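Local coordinates for 2,3,4,5-tetrahydropyridine-2,6-dicarboxylate N-succinyltransferase (Campylobacter jejuni, PDB 2RIJ), which probably catalyses the succinyl-CoA-dependent conversion of cyclic tetrahydrodipicolinate into acyclic N-succinyl-L-2-amino-6-oxopimelate, the first step of the succinylase route to lysine, at residues 307-312 and 360-365. Sequence-based numbering, arbitrary orientation.
Sequences IPLGDN and LHFRQD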
loop_
_atom_site.group_PDB
_atom_site.type_symbol
_atom_site.label_atom_id
_atom_site.label_comp_id
_atom_site.label_asym_id
_atom_site.label_seq_id
_atom_site.Cartn_x
_atom_site.Cartn_y
_atom_site.Cartn_z
ATOM N N ILE A 307 5.357 -13.113 -21.072
ATOM C CA ILE A 307 4.122 -13.573 -21.712
ATOM C C ILE A 307 4.014 -13.055 -23.149
ATOM O O ILE A 307 4.613 -12.043 -23.482
ATOM C CB ILE A 307 2.834 -13.094 -20.928
ATOM C CG1 ILE A 307 2.729 -11.560 -20.869
ATOM C CG2 ILE A 307 2.834 -13.700 -19.465
ATOM C CD1 ILE A 307 1.417 -11.028 -20.375
ATOM N N PRO A 308 3.260 -13.754 -23.992
ATOM C CA PRO A 308 2.900 -13.222 -25.290
ATOM C C PRO A 308 2.131 -11.905 -25.152
ATOM O O PRO A 308 1.304 -11.774 -24.246
ATOM C CB PRO A 308 2.027 -14.323 -25.897
ATOM C CG PRO A 308 2.354 -15.559 -25.117
ATOM C CD PRO A 308 2.689 -15.086 -23.767
ATOM N N LEU A 309 2.450 -10.932 -26.001
ATOM C CA LEU A 309 1.744 -9.666 -26.042
ATOM C C LEU A 309 1.145 -9.503 -27.432
ATOM O O LEU A 309 1.756 -9.877 -28.431
ATOM C CB LEU A 309 2.725 -8.527 -25.770
ATOM C CG LEU A 309 3.500 -8.437 -24.466
ATOM C CD1 LEU A 309 4.490 -7.270 -24.463
ATOM C CD2 LEU A 309 2.532 -8.290 -23.241
ATOM N N GLY A 310 -0.052 -8.925 -27.520
ATOM C CA GLY A 310 -0.629 -8.562 -28.804
ATOM C C GLY A 310 0.000 -7.294 -29.344
ATOM O O GLY A 310 1.137 -6.932 -29.001
ATOM N N ASP A 311 -0.713 -6.613 -30.209
ATOM C CA ASP A 311 -0.211 -5.405 -30.814
ATOM C C ASP A 311 -0.381 -4.195 -29.929
ATOM O O ASP A 311 -1.288 -4.115 -29.131
ATOM C CB ASP A 311 -0.937 -5.120 -32.109
ATOM C CG ASP A 311 -0.775 -6.217 -33.140
ATOM O OD1 ASP A 311 0.218 -6.962 -33.181
ATOM O OD2 ASP A 311 -1.705 -6.341 -33.938
ATOM N N ASN A 312 0.483 -3.218 -30.124
ATOM C CA ASN A 312 0.412 -1.964 -29.404
ATOM C C ASN A 312 0.436 -2.035 -27.890
ATOM O O ASN A 312 -0.261 -1.243 -27.208
ATOM C CB ASN A 312 -0.849 -1.226 -29.837
ATOM C CG ASN A 312 -0.952 -1.082 -31.351
ATOM O OD1 ASN A 312 -1.883 -1.570 -31.962
ATOM N ND2 ASN A 312 -0.010 -0.389 -31.933
ATOM N N LEU A 360 -2.412 -3.248 -24.285
ATOM C CA LEU A 360 -2.114 -3.298 -22.862
ATOM C C LEU A 360 -0.947 -2.379 -22.504
ATOM O O LEU A 360 0.033 -2.238 -23.231
ATOM C CB LEU A 360 -1.759 -4.714 -22.390
ATOM C CG LEU A 360 -2.770 -5.852 -22.641
ATOM C CD1 LEU A 360 -2.260 -7.145 -21.990
ATOM C CD2 LEU A 360 -4.111 -5.507 -22.044
ATOM N N HIS A 361 -1.069 -1.789 -21.341
ATOM C CA HIS A 361 -0.013 -0.962 -20.784
ATOM C C HIS A 361 0.269 -1.454 -19.392
ATOM O O HIS A 361 -0.536 -1.264 -18.471
ATOM C CB HIS A 361 -0.389 0.509 -20.812
ATOM C CG HIS A 361 0.710 1.426 -20.368
ATOM N ND1 HIS A 361 0.594 2.794 -20.435
ATOM C CD2 HIS A 361 1.964 1.175 -19.912
ATOM C CE1 HIS A 361 1.713 3.346 -19.993
ATOM N NE2 HIS A 361 2.573 2.385 -19.703
ATOM N N PHE A 362 1.422 -2.102 -19.231
ATOM C CA PHE A 362 1.862 -2.609 -17.941
ATOM C C PHE A 362 2.747 -1.543 -17.267
ATOM O O PHE A 362 3.730 -1.052 -17.823
ATOM C CB PHE A 362 2.634 -3.939 -18.051
ATOM C CG PHE A 362 1.804 -5.094 -18.587
ATOM C CD1 PHE A 362 1.037 -5.851 -17.725
ATOM C CD2 PHE A 362 1.767 -5.397 -19.950
ATOM C CE1 PHE A 362 0.267 -6.908 -18.194
ATOM C CE2 PHE A 362 1.007 -6.475 -20.414
ATOM C CZ PHE A 362 0.275 -7.214 -19.540
ATOM N N ARG A 363 2.335 -1.171 -16.078
ATOM C CA ARG A 363 2.991 -0.098 -15.308
ATOM C C ARG A 363 2.860 -0.359 -13.830
ATOM O O ARG A 363 2.127 -1.251 -13.408
ATOM C CB ARG A 363 2.416 1.248 -15.708
ATOM C CG ARG A 363 0.918 1.378 -15.633
ATOM C CD ARG A 363 0.549 2.790 -16.092
ATOM N NE ARG A 363 -0.897 3.019 -16.089
ATOM C CZ ARG A 363 -1.612 3.267 -14.992
ATOM N NH1 ARG A 363 -1.033 3.309 -13.788
ATOM N NH2 ARG A 363 -2.923 3.485 -15.105
ATOM N N GLN A 364 3.671 0.337 -13.039
ATOM C CA GLN A 364 3.539 0.310 -11.592
ATOM C C GLN A 364 2.933 1.606 -11.079
ATOM O O GLN A 364 3.292 2.693 -11.538
ATOM C CB GLN A 364 4.888 0.099 -10.901
ATOM C CG GLN A 364 4.731 -0.173 -9.389
ATOM C CD GLN A 364 5.873 -1.007 -8.761
ATOM O OE1 GLN A 364 6.927 -1.183 -9.359
ATOM N NE2 GLN A 364 5.638 -1.525 -7.550
ATOM N N ASP A 365 1.988 1.499 -10.144
ATOM C CA ASP A 365 1.467 2.683 -9.477
ATOM C C ASP A 365 2.527 3.141 -8.486
ATOM O O ASP A 365 2.893 2.421 -7.586
ATOM C CB ASP A 365 0.145 2.385 -8.797
ATOM C CG ASP A 365 -0.517 3.641 -8.202
ATOM O OD1 ASP A 365 0.099 4.375 -7.405
ATOM O OD2 ASP A 365 -1.668 3.875 -8.518
#
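At the C-terminal end of the left-handed parallel beta-helix, the last hexapeptide coils are closed by strand 360-364, where the ring of Phe362 meets Ile307 and Leu309. One methyl of Leu309, CD2, comes to 3.7 Å from CE2 of Phe362, approaching the ring obliquely. Ile307 and Phe362 extend toward each other from opposite directions, and the isoleucine tip CD1 lies 4.1 Å from the ring atom CZ, again at a slant to the ring. The two methyls thus meet adjacent ring atoms, CE2 and CZ. Ile307 reaches the ring with CG1 held between the backbone N and the carbonyl carbon (chi1 61°) and an extended outer torsion (chi2 169°), which carries CD1 out from the chain.

The two aliphatic residues belong to the loop between strands 304-305 and 314-315, which forms the third side of its coil: backbone bonds join Leu309 to Ser292 and, on its other flank, Pro308 to Gly356 and Gly310 to Leu357. Strand 360-364 extends the sheet of 314-315, parallel to that strand and antiparallel to 371-375 on its other flank. Phe362 points into the coil interior, where Val315, Val321 and Val373 also touch it and Phe327 packs edge-to-face with it. Leu360 is buried as well, but near it only backbone atoms approach, Asn312 O and Leu360 O being 4.1 Å apart. ND2 of Asn376 engages Asn312 O in a hydrogen bond.

The opposite side of the strand bears His361, whose NE2 is hydrogen-bonded to OD1 of Asp316, while CD of Arg363 sits 4.1 Å above the imidazole plane, over its centre. Asp316 is, like Arg363, Gln364 and Asp365, predicted to bind succinyl-CoA.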